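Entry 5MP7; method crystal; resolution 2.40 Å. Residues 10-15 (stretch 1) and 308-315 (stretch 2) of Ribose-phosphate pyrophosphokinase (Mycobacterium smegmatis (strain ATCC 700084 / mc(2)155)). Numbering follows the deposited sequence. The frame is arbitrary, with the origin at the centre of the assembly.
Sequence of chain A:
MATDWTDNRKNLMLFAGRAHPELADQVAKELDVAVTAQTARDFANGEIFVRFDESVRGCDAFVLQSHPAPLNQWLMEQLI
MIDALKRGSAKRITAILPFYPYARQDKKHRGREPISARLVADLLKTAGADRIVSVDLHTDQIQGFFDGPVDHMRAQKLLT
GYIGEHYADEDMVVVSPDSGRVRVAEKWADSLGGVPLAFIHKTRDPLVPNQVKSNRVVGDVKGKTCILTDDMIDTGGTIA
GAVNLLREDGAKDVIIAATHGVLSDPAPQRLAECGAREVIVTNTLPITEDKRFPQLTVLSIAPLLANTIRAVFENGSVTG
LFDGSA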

ATOM      1  N   LYS A  10      29.671  68.060   6.333  1.00 42.49           N
ATOM      2  CA  LYS A  10      30.330  66.924   5.567  1.00 44.55           C
ATOM      3  C   LYS A  10      30.777  65.761   6.420  1.00 40.69           C
ATOM      4  O   LYS A  10      31.526  65.929   7.355  1.00 44.03           O
ATOM      5  CB  LYS A  10      31.579  67.378   4.814  1.00 46.21           C
ATOM      6  CG  LYS A  10      31.330  67.778   3.376  1.00 49.48           C
ATOM      7  CD  LYS A  10      32.617  67.799   2.551  1.00 50.97           C
ATOM      8  CE  LYS A  10      33.811  68.375   3.313  1.00 50.11           C
ATOM      9  NZ  LYS A  10      34.999  68.585   2.444  1.00 48.37           N
ATOM     10  N   ASN A  11      30.400  64.562   6.029  1.00 38.97           N
ATOM     11  CA  ASN A  11      30.657  63.392   6.833  1.00 39.01           C
ATOM     12  C   ASN A  11      31.086  62.220   5.924  1.00 35.86           C
ATOM     13  O   ASN A  11      30.337  61.780   5.054  1.00 32.65           O
ATOM     14  CB  ASN A  11      29.386  63.086   7.620  1.00 45.05           C
ATOM     15  CG  ASN A  11      29.435  61.756   8.344  1.00 53.68           C
ATOM     16  OD1 ASN A  11      30.417  61.430   9.025  1.00 54.52           O
ATOM     17  ND2 ASN A  11      28.353  60.983   8.228  1.00 56.67           N
ATOM     18  N   LEU A  12      32.290  61.716   6.140  1.00 34.15           N
ATOM     19  CA  LEU A  12      32.846  60.650   5.312  1.00 35.65           C
ATOM     20  C   LEU A  12      32.402  59.306   5.852  1.00 32.90           C
ATOM     21  O   LEU A  12      32.646  58.996   7.004  1.00 34.35           O
ATOM     22  CB  LEU A  12      34.380  60.739   5.302  1.00 36.75           C
ATOM     23  CG  LEU A  12      35.144  60.058   4.159  1.00 42.00           C
ATOM     24  CD1 LEU A  12      36.621  60.387   4.201  1.00 40.78           C
ATOM     25  CD2 LEU A  12      35.021  58.546   4.202  1.00 48.90           C
ATOM     26  N   MET A  13      31.780  58.499   5.020  1.00 31.24           N
ATOM     27  CA  MET A  13      31.425  57.146   5.401  1.00 31.48           C
ATOM     28  C   MET A  13      31.893  56.142   4.380  1.00 27.98           C
ATOM     29  O   MET A  13      31.698  56.276   3.192  1.00 26.20           O
ATOM     30  CB  MET A  13      29.931  57.002   5.603  1.00 32.92           C
ATOM     31  CG  MET A  13      29.503  57.555   6.929  1.00 38.23           C
ATOM     32  SD  MET A  13      27.715  57.459   7.148  1.00 46.75           S
ATOM     33  CE  MET A  13      27.566  55.854   7.934  1.00 48.66           C
ATOM     34  N   LEU A  14      32.475  55.089   4.891  1.00 29.54           N
ATOM     35  CA  LEU A  14      33.086  54.075   4.100  1.00 28.92           C
ATOM     36  C   LEU A  14      32.240  52.813   4.261  1.00 28.37           C
ATOM     37  O   LEU A  14      31.991  52.347   5.354  1.00 30.16           O
ATOM     38  CB  LEU A  14      34.530  53.924   4.579  1.00 29.91           C
ATOM     39  CG  LEU A  14      35.340  52.799   3.928  1.00 37.12           C
ATOM     40  CD1 LEU A  14      35.661  53.037   2.437  1.00 38.70           C
ATOM     41  CD2 LEU A  14      36.619  52.650   4.730  1.00 37.85           C
ATOM     42  N   PHE A  15      31.829  52.247   3.146  1.00 28.92           N
ATOM     43  CA  PHE A  15      31.060  51.019   3.101  1.00 28.96           C
ATOM     44  C   PHE A  15      31.878  49.983   2.328  1.00 32.29           C
ATOM     45  O   PHE A  15      32.611  50.329   1.414  1.00 34.40           O
ATOM     46  CB  PHE A  15      29.769  51.266   2.360  1.00 27.60           C
ATOM     47  CG  PHE A  15      28.947  52.336   2.973  1.00 29.33           C
ATOM     48  CD1 PHE A  15      29.169  53.670   2.684  1.00 28.43           C
ATOM     49  CD2 PHE A  15      27.956  52.001   3.880  1.00 30.97           C
ATOM     50  CE1 PHE A  15      28.407  54.644   3.313  1.00 29.93           C
ATOM     51  CE2 PHE A  15      27.198  52.958   4.502  1.00 29.35           C
ATOM     52  CZ  PHE A  15      27.426  54.275   4.244  1.00 28.78           C
ATOM     53  N   THR A 308      43.193  58.872  -2.751  1.00 29.38           N
ATOM     54  CA  THR A 308      42.147  59.248  -3.686  1.00 29.89           C
ATOM     55  C   THR A 308      40.830  59.575  -2.988  1.00 29.55           C
ATOM     56  O   THR A 308      40.187  60.556  -3.335  1.00 32.43           O
ATOM     57  CB  THR A 308      41.881  58.140  -4.719  1.00 32.23           C
ATOM     58  OG1 THR A 308      43.099  57.802  -5.367  1.00 33.05           O
ATOM     59  CG2 THR A 308      40.939  58.622  -5.793  1.00 34.06           C
ATOM     60  N   ILE A 309      40.430  58.767  -2.005  1.00 28.54           N
ATOM     61  CA  ILE A 309      39.219  59.035  -1.213  1.00 25.57           C
ATOM     62  C   ILE A 309      39.334  60.368  -0.486  1.00 26.63           C
ATOM     63  O   ILE A 309      38.387  61.151  -0.482  1.00 26.41           O
ATOM     64  CB  ILE A 309      38.934  57.914  -0.192  1.00 25.96           C
ATOM     65  CG1 ILE A 309      38.579  56.637  -0.943  1.00 27.68           C
ATOM     66  CG2 ILE A 309      37.817  58.263   0.787  1.00 22.90           C
ATOM     67  CD1 ILE A 309      38.410  55.424  -0.046  1.00 30.67           C
ATOM     68  N   ARG A 310      40.498  60.639   0.084  1.00 25.90           N
ATOM     69  CA  ARG A 310      40.703  61.860   0.828  1.00 29.61           C
ATOM     70  C   ARG A 310      40.565  63.079  -0.086  1.00 30.04           C
ATOM     71  O   ARG A 310      39.910  64.060   0.266  1.00 28.08           O
ATOM     72  CB  ARG A 310      42.071  61.832   1.489  1.00 35.00           C
ATOM     73  CG  ARG A 310      42.274  62.732   2.688  1.00 47.02           C
ATOM     74  CD  ARG A 310      43.326  62.270   3.770  1.00 62.77           C
ATOM     75  NE  ARG A 310      44.726  61.856   3.422  1.00 64.55           N
ATOM     76  CZ  ARG A 310      45.323  60.667   3.615  1.00 68.81           C
ATOM     77  NH1 ARG A 310      44.674  59.618   4.111  1.00 71.46           N
ATOM     78  NH2 ARG A 310      46.594  60.511   3.263  1.00 67.97           N
ATOM     79  N   ALA A 311      41.152  63.008  -1.271  1.00 28.04           N
ATOM     80  CA  ALA A 311      41.101  64.117  -2.214  1.00 30.15           C
ATOM     81  C   ALA A 311      39.690  64.361  -2.779  1.00 30.28           C
ATOM     82  O   ALA A 311      39.271  65.499  -2.947  1.00 32.94           O
ATOM     83  CB  ALA A 311      42.058  63.863  -3.359  1.00 30.97           C
ATOM     84  N   VAL A 312      38.972  63.294  -3.061  1.00 29.79           N
ATOM     85  CA  VAL A 312      37.574  63.405  -3.490  1.00 28.64           C
ATOM     86  C   VAL A 312      36.722  64.014  -2.396  1.00 29.44           C
ATOM     87  O   VAL A 312      35.924  64.934  -2.659  1.00 29.13           O
ATOM     88  CB  VAL A 312      36.985  62.036  -3.905  1.00 29.18           C
ATOM     89  CG1 VAL A 312      35.478  62.088  -4.089  1.00 29.10           C
ATOM     90  CG2 VAL A 312      37.650  61.548  -5.199  1.00 29.42           C
ATOM     91  N   PHE A 313      36.889  63.489  -1.183  1.00 29.16           N
ATOM     92  CA  PHE A 313      36.130  63.962  -0.029  1.00 29.63           C
ATOM     93  C   PHE A 313      36.431  65.426   0.279  1.00 30.79           C
ATOM     94  O   PHE A 313      35.518  66.191   0.565  1.00 32.11           O
ATOM     95  CB  PHE A 313      36.407  63.098   1.206  1.00 29.53           C
ATOM     96  CG  PHE A 313      35.705  63.565   2.431  1.00 29.12           C
ATOM     97  CD1 PHE A 313      34.326  63.560   2.484  1.00 30.11           C
ATOM     98  CD2 PHE A 313      36.415  64.048   3.523  1.00 28.18           C
ATOM     99  CE1 PHE A 313      33.645  64.021   3.619  1.00 30.51           C
ATOM    100  CE2 PHE A 313      35.748  64.509   4.658  1.00 28.30           C
ATOM    101  CZ  PHE A 313      34.366  64.489   4.708  1.00 29.69           C
ATOM    102  N   GLU A 314      37.710  65.795   0.272  1.00 33.96           N
ATOM    103  CA  GLU A 314      38.123  67.183   0.551  1.00 35.00           C
ATOM    104  C   GLU A 314      37.570  68.195  -0.485  1.00 37.83           C
ATOM    105  O   GLU A 314      37.200  69.345  -0.144  1.00 33.72           O
ATOM    106  CB  GLU A 314      39.619  67.283   0.710  1.00 39.24           C
ATOM    107  CG  GLU A 314      40.117  66.711   2.047  1.00 44.92           C
ATOM    108  CD  GLU A 314      41.654  66.586   2.125  1.00 57.74           C
ATOM    109  OE1 GLU A 314      42.308  66.435   1.033  1.00 66.55           O
ATOM    110  OE2 GLU A 314      42.209  66.623   3.268  1.00 60.08           O
ATOM    111  N   ASN A 315      37.410  67.724  -1.715  1.00 36.06           N
ATOM    112  CA  ASN A 315      36.649  68.460  -2.714  1.00 36.47           C
ATOM    113  C   ASN A 315      37.096  69.928  -2.875  1.00 35.88           C
ATOM    114  O   ASN A 315      36.255  70.826  -2.999  1.00 29.90           O
ATOM    115  CB  ASN A 315      35.124  68.431  -2.396  1.00 35.20           C
ATOM    116  CG  ASN A 315      34.272  68.491  -3.655  1.00 36.38           C
ATOM    117  OD1 ASN A 315      34.709  68.107  -4.752  1.00 32.51           O
ATOM    118  ND2 ASN A 315      33.036  68.939  -3.502  1.00 38.16           N
TER

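The contact between these two stretches is organised around one aromatic ring. Phe-313, in the last full turn of the helix, takes the t rotamer (chi1 178°), and its ring reaches across to the segment running from Lys-10 to Leu-12, with chi2 at 64°. It loses more area to the other stretch than any other residue here, 106 Å² of the 348 Å² buried on both sides together. A flat, apolar ring suits this place because it offers two broad faces, and both are used.

Over one face lies Leu-12. Its CB stands 3.8 Å from the centroid of the Phe-313 ring and 12° off the ring normal, a CH-pi contact, while Leu-12 CD1 comes to 3.7 Å from Phe-313 CD2. With chi1 at -159° and chi2 at 173°, both t, the leucine is extended; this carries CD1 along the helix to within 4.2 Å of Ile-309 CG2. One branched aliphatic side chain thus touches two residues a helical turn apart.

The opposite face is covered by Lys-10. Its chi1 of -94° lies between wells; chi2 and chi4 are t and keep those parts of the chain extended, and the bend is at chi3 (m, -40°), with the chain lying over the ring: CB is 4.0 Å from Phe-313 CZ, and CE lies above the face. NZ sits 4.7 Å from the ring centroid, only 9° off the normal, in a cation-pi arrangement. The same nitrogen donates a hydrogen bond to the backbone, Lys-10 NZ to Phe-313 O at 3.1 Å. The accepting carbonyl is in the helix's last turn, and Asn-315, with positive phi, is the first residue to leave helical geometry. Lysine suits this exposed margin because its long hydrocarbon part can pack against the aromatic ring while its charged end meets a polar atom.

Deeper in, the contact becomes purely aliphatic. Leu-14 projects its CA-to-CB bond sideways, yet chi1 t and chi2 p (68°) bring its end nearer the helix, where CD1 lies 4.4 Å from Ile-309 CD1. Ile-309 points toward the strand, and its m, t conformation extends CD1 to that loose contact. Both residues are buried, and their apolar side chains leave no polar group unpaired there.

Between Leu-12 and Leu-14, Met-13 points away and makes no contact, as the alternation of a strand predicts. On the helix, Ile-309 and Phe-313 share a side through their four-residue spacing, the same spacing that the helical hydrogen bond from Phe-313 N to Ile-309 O (2.9 Å) spans.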